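Side-chain contacts in probable glutaminase ybaS (Escherichia coli, PDB 1U60), which catalyses the hydrolysis of L-glutamine to L-glutamate and ammonium: residues Q13-F18 / Y53-S58; A278-L283 / S289-K294. All coordinates share one frame; numbering follows the deposited sequence.

Contact 1 (13-18 with 53-58) comes first along the chain and is closed before contact 2 (278-283 with 289-294) begins; their centres lie about 12 Å apart, on the same side of the chain's centre. Both reach the same five-stranded antiparallel sheet: contact 1 at its outermost strand 52-56, contact 2 at the end of strand 274-279, which strand 42-47 separates from 52-56. The two contacts touch where helix 4-18 meets helix 290-303, Phe-18 CD1 packing 3.6 Å from Lys-294 CB. The N-terminal and C-terminal helices are thus packed together against the sheet. Contact 1 lies at the surface, whereas contact 2 is buried and closer to the predicted substrate site.

Contact 1: residues Q13-F18 / Y53-S58; sequences QAYTQF and YSAGDS
The ring of Tyr-15 lies against the backbone of Gly-56, whose N sits 3.8 Å above one face, displaced toward the rim. Gly-56 CA comes closest at CE1 of the Tyr-15 ring, 3.4 Å away, and also lies near CD1 and CZ, so the CD1-CE1 side of the ring lies along the Gly-56 backbone. The methyl of Ala-55 approaches the ring obliquely, its CB meeting Tyr-15 CB at 3.6 Å and lying near CG. With CG anti to the backbone N (chi1 175°), the ring is carried from the helix along the strand toward Gly-56. That glycine has a positive phi of 82°, and the absence of a side chain allows the aromatic ring to approach its backbone closely. Val-43 of the adjoining strand also touches Tyr-15, and the ring of His-19 meets it with the planes about 30° apart. Beyond Gly-56 the chain turns through an inverse gamma turn centred on Asp-57, and the hydroxyls of Ser-54 and Ser-58 are hydrogen-bonded across this bend (OG to OG, 2.9 Å). The arrangement is helix-on-sheet packing, with the N-terminal helix 4-18 laid against outermost strand 52-56 of the five-stranded antiparallel sheet.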
loop_
_atom_site.group_PDB
_atom_site.type_symbol
_atom_site.label_atom_id
_atom_site.label_comp_id
_atom_site.label_asym_id
_atom_site.label_seq_id
_atom_site.Cartn_x
_atom_site.Cartn_y
_atom_site.Cartn_z
ATOM N N GLN A 13 15.333 23.001 7.141
ATOM C CA GLN A 13 16.271 21.933 7.499
ATOM C C GLN A 13 16.318 20.818 6.465
ATOM O O GLN A 13 17.388 20.280 6.171
ATOM C CB GLN A 13 15.938 21.398 8.891
ATOM C CG GLN A 13 16.067 22.514 9.942
ATOM C CD GLN A 13 15.898 22.074 11.396
ATOM O OE1 GLN A 13 15.541 20.920 11.680
ATOM N NE2 GLN A 13 16.160 23.007 12.326
ATOM N N ALA A 14 15.174 20.460 5.880
ATOM C CA ALA A 14 15.211 19.463 4.818
ATOM C C ALA A 14 16.030 19.926 3.617
ATOM O O ALA A 14 16.731 19.134 3.001
ATOM C CB ALA A 14 13.770 19.105 4.357
ATOM N N TYR A 15 15.854 21.189 3.256
ATOM C CA TYR A 15 16.560 21.798 2.138
ATOM C C TYR A 15 18.059 21.849 2.492
ATOM O O TYR A 15 18.896 21.420 1.713
ATOM C CB TYR A 15 16.027 23.206 1.879
ATOM C CG TYR A 15 16.798 23.918 0.821
ATOM C CD1 TYR A 15 16.578 23.676 -0.533
ATOM C CD2 TYR A 15 17.784 24.852 1.169
ATOM C CE1 TYR A 15 17.330 24.320 -1.527
ATOM C CE2 TYR A 15 18.538 25.491 0.183
ATOM C CZ TYR A 15 18.309 25.228 -1.160
ATOM O OH TYR A 15 19.062 25.852 -2.144
ATOM N N THR A 16 18.378 22.325 3.680
ATOM C CA THR A 16 19.821 22.463 4.044
ATOM C C THR A 16 20.507 21.123 4.013
ATOM O O THR A 16 21.595 20.994 3.439
ATOM C CB THR A 16 20.002 23.128 5.393
ATOM O OG1 THR A 16 19.416 24.434 5.362
ATOM C CG2 THR A 16 21.533 23.322 5.743
ATOM N N GLN A 17 19.850 20.115 4.579
ATOM C CA GLN A 17 20.433 18.804 4.731
ATOM C C GLN A 17 20.612 18.060 3.402
ATOM O O GLN A 17 21.568 17.286 3.242
ATOM C CB GLN A 17 19.605 17.981 5.739
ATOM C CG GLN A 17 20.052 16.539 5.916
ATOM C CD GLN A 17 19.455 15.850 7.150
ATOM O OE1 GLN A 17 18.621 16.425 7.874
ATOM N NE2 GLN A 17 19.926 14.627 7.418
ATOM N N PHE A 18 19.720 18.267 2.443
ATOM C CA PHE A 18 19.697 17.449 1.224
ATOM C C PHE A 18 19.806 18.164 -0.118
ATOM O O PHE A 18 19.938 17.476 -1.119
ATOM C CB PHE A 18 18.425 16.544 1.198
ATOM C CG PHE A 18 18.401 15.529 2.277
ATOM C CD1 PHE A 18 19.248 14.441 2.218
ATOM C CD2 PHE A 18 17.567 15.661 3.370
ATOM C CE1 PHE A 18 19.266 13.494 3.214
ATOM C CE2 PHE A 18 17.580 14.697 4.398
ATOM C CZ PHE A 18 18.429 13.621 4.312
ATOM N N TYR A 53 4.807 27.300 3.076
ATOM C CA TYR A 53 6.175 27.376 3.593
ATOM C C TYR A 53 7.077 26.708 2.573
ATOM O O TYR A 53 6.800 25.573 2.156
ATOM C CB TYR A 53 6.332 26.632 4.921
ATOM C CG TYR A 53 5.347 27.108 5.932
ATOM C CD1 TYR A 53 5.602 28.265 6.692
ATOM C CD2 TYR A 53 4.098 26.492 6.064
ATOM C CE1 TYR A 53 4.635 28.777 7.578
ATOM C CE2 TYR A 53 3.157 26.982 6.943
ATOM C CZ TYR A 53 3.423 28.109 7.705
ATOM O OH TYR A 53 2.468 28.593 8.553
ATOM N N SER A 54 8.166 27.350 2.181
ATOM C CA SER A 54 9.064 26.702 1.224
ATOM C C SER A 54 10.506 27.097 1.381
ATOM O O SER A 54 10.822 28.042 2.090
ATOM C CB SER A 54 8.594 26.974 -0.199
ATOM O OG SER A 54 9.012 28.263 -0.639
ATOM N N ALA A 55 11.363 26.338 0.713
ATOM C CA ALA A 55 12.798 26.568 0.661
ATOM C C ALA A 55 13.298 26.141 -0.686
ATOM O O ALA A 55 12.734 25.238 -1.326
ATOM C CB ALA A 55 13.526 25.747 1.769
ATOM N N GLY A 56 14.343 26.814 -1.167
ATOM C CA GLY A 56 14.915 26.514 -2.452
ATOM C C GLY A 56 14.193 27.149 -3.602
ATOM O O GLY A 56 13.477 28.165 -3.455
ATOM N N ASP A 57 14.343 26.508 -4.756
ATOM C CA ASP A 57 13.865 26.985 -6.051
ATOM C C ASP A 57 12.361 26.708 -6.249
ATOM O O ASP A 57 11.947 26.125 -7.222
ATOM C CB ASP A 57 14.651 26.287 -7.168
ATOM C CG ASP A 57 16.150 26.534 -7.076
ATOM O OD1 ASP A 57 16.561 27.677 -7.404
ATOM O OD2 ASP A 57 16.966 25.648 -6.709
ATOM N N SER A 58 11.562 27.128 -5.298
ATOM C CA SER A 58 10.193 26.682 -5.183
ATOM C C SER A 58 9.197 27.298 -6.188
ATOM O O SER A 58 8.053 26.843 -6.263
ATOM C CB SER A 58 9.716 26.895 -3.749
ATOM O OG SER A 58 9.704 28.274 -3.409
#

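Contact 2: residues A278-L283 / S289-K294. With EDO (1,2-ethanediol), chain E.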
loop_
_atom_site.group_PDB
_atom_site.type_symbol
_atom_site.label_atom_id
_atom_site.label_comp_id
_atom_site.label_asym_id
_atom_site.label_seq_id
_atom_site.Cartn_x
_atom_site.Cartn_y
_atom_site.Cartn_z
ATOM N N ALA A 278 8.436 18.147 -3.046
ATOM C CA ALA A 278 9.801 18.609 -3.386
ATOM C C ALA A 278 10.107 18.356 -4.817
ATOM O O ALA A 278 9.403 17.638 -5.491
ATOM C CB ALA A 278 10.808 17.891 -2.494
ATOM N N PHE A 279 11.216 18.951 -5.292
ATOM C CA PHE A 279 11.665 18.815 -6.628
ATOM C C PHE A 279 13.167 18.853 -6.681
ATOM O O PHE A 279 13.803 19.687 -6.018
ATOM C CB PHE A 279 11.054 19.955 -7.456
ATOM C CG PHE A 279 11.850 20.372 -8.644
ATOM C CD1 PHE A 279 11.941 19.569 -9.759
ATOM C CD2 PHE A 279 12.431 21.646 -8.676
ATOM C CE1 PHE A 279 12.651 19.976 -10.856
ATOM C CE2 PHE A 279 13.128 22.084 -9.771
ATOM C CZ PHE A 279 13.244 21.259 -10.877
ATOM N N SER A 280 13.710 17.911 -7.455
ATOM C CA SER A 280 15.027 18.063 -8.024
ATOM C C SER A 280 15.197 17.132 -9.234
ATOM O O SER A 280 14.792 15.940 -9.146
ATOM C CB SER A 280 16.113 17.773 -7.001
ATOM O OG SER A 280 17.376 18.273 -7.518
ATOM N N PRO A 281 15.754 17.617 -10.350
ATOM C CA PRO A 281 15.785 16.803 -11.569
ATOM C C PRO A 281 16.474 15.432 -11.510
ATOM O O PRO A 281 15.977 14.567 -12.203
ATOM C CB PRO A 281 16.484 17.732 -12.587
ATOM C CG PRO A 281 16.171 19.170 -12.074
ATOM C CD PRO A 281 16.223 19.009 -10.610
ATOM N N PRO A 282 17.586 15.230 -10.799
ATOM C CA PRO A 282 18.235 13.906 -10.840
ATOM C C PRO A 282 17.382 12.796 -10.230
ATOM O O PRO A 282 16.976 12.928 -9.089
ATOM C CB PRO A 282 19.538 14.139 -10.091
ATOM C CG PRO A 282 19.812 15.612 -10.280
ATOM C CD PRO A 282 18.411 16.203 -10.069
ATOM N N LEU A 283 17.165 11.727 -11.003
ATOM C CA LEU A 283 16.329 10.604 -10.633
ATOM C C LEU A 283 17.162 9.367 -10.293
ATOM O O LEU A 283 18.225 9.153 -10.865
ATOM C CB LEU A 283 15.388 10.224 -11.753
ATOM C CG LEU A 283 14.638 11.348 -12.428
ATOM C CD1 LEU A 283 13.852 10.907 -13.647
ATOM C CD2 LEU A 283 13.757 12.170 -11.431
ATOM N N SER A 289 12.981 11.155 -7.938
ATOM C CA SER A 289 13.991 12.181 -7.613
ATOM C C SER A 289 14.789 11.777 -6.372
ATOM O O SER A 289 14.202 11.514 -5.309
ATOM C CB SER A 289 13.315 13.535 -7.310
ATOM O OG SER A 289 14.264 14.527 -6.955
ATOM N N VAL A 290 16.111 11.755 -6.493
ATOM C CA VAL A 290 16.955 11.428 -5.341
ATOM C C VAL A 290 16.767 12.398 -4.187
ATOM O O VAL A 290 16.452 11.983 -3.051
ATOM C CB VAL A 290 18.493 11.301 -5.735
ATOM C CG1 VAL A 290 19.385 11.062 -4.492
ATOM C CG2 VAL A 290 18.649 10.241 -6.766
ATOM N N ARG A 291 16.949 13.686 -4.446
ATOM C CA ARG A 291 16.829 14.695 -3.420
ATOM C C ARG A 291 15.354 14.929 -3.034
ATOM O O ARG A 291 15.060 15.203 -1.884
ATOM C CB ARG A 291 17.429 16.031 -3.870
ATOM C CG ARG A 291 18.929 16.049 -4.136
ATOM C CD ARG A 291 19.331 17.346 -4.866
ATOM N NE ARG A 291 20.671 17.214 -5.434
ATOM C CZ ARG A 291 21.019 17.695 -6.593
ATOM N NH1 ARG A 291 20.146 18.368 -7.339
ATOM N NH2 ARG A 291 22.265 17.521 -7.004
ATOM N N GLY A 292 14.463 14.867 -4.023
ATOM C CA GLY A 292 13.048 15.135 -3.811
ATOM C C GLY A 292 12.542 14.158 -2.730
ATOM O O GLY A 292 11.790 14.540 -1.834
ATOM N N GLN A 293 12.906 12.881 -2.860
ATOM C CA GLN A 293 12.453 11.855 -1.930
ATOM C C GLN A 293 12.930 12.157 -0.536
ATOM O O GLN A 293 12.178 12.094 0.429
ATOM C CB GLN A 293 12.982 10.469 -2.316
ATOM C CG GLN A 293 12.171 9.820 -3.383
ATOM C CD GLN A 293 12.793 8.536 -3.917
ATOM O OE1 GLN A 293 12.265 7.423 -3.645
ATOM N NE2 GLN A 293 13.892 8.667 -4.702
ATOM N N LYS A 294 14.219 12.488 -0.438
ATOM C CA LYS A 294 14.851 12.719 0.858
ATOM C C LYS A 294 14.285 13.975 1.520
ATOM O O LYS A 294 14.053 13.980 2.704
ATOM C CB LYS A 294 16.404 12.770 0.719
ATOM C CG LYS A 294 17.000 11.392 0.453
ATOM C CD LYS A 294 16.990 10.403 1.673
ATOM C CE LYS A 294 17.083 8.905 1.197
ATOM N NZ LYS A 294 18.410 8.259 1.450
HETATM C C1 EDO E . 19.032 5.736 -1.616
HETATM O O1 EDO E . 19.775 5.076 -2.633
HETATM C C2 EDO E . 18.173 4.743 -0.855
HETATM O O2 EDO E . 17.614 5.452 0.227
HETATM O O HOH W 1 17.899 14.653 -7.017
#
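Ser-289 OG donates to Ser-280 O (2.7 Å), reaching a lone pair in the carbonyl plane, and accepts from Gly-292 N at 3.0 Å. Ser-289 is the N-cap, just before helix 290-303; with chi1 at 178° its OG swings to the carbonyl side of its residue, within reach of both partners. One residue therefore both caps the helix and ties it to the end of strand 274-279. Close packing continues at Gly-292, where Ala-278 CB rests 3.6 Å from Gly-292 O, and at Leu-283, whose CD2 packs 3.7 Å from Ser-289 N; the Leu-283 side chain is about 4 Å from that of Val-262, a predicted substrate-binding residue. Farther along, Pro-282 O accepts from Val-290 N (3.0 Å) and also from a water that bridges to Arg-291 N. Arg-291, extended from CG to NE, runs past Ser-280, and its NH1 donates to Ser-280 OG at 2.8 Å, with the hydroxyl 19° out of the guanidinium plane; Ser-280 OG is itself hydrogen-bonded to Leu-40 O. At the margin, Gln-293 NE2 is fixed by bonds to Ser-289 O, on the opposite face from Gln-293 N, and to Asp-284 OD2. The loose, solvent side is exposed Lys-294, which leads away from the strand, its NZ hydrogen-bonded to a 1,2-ethanediol, probably from the crystallisation liquor. Chemically, the neutral acceptors Ser-280 OG, Gly-38 O (from NH1) and Leu-21 O (from NE) would probably help to accommodate the buried arginine's charge.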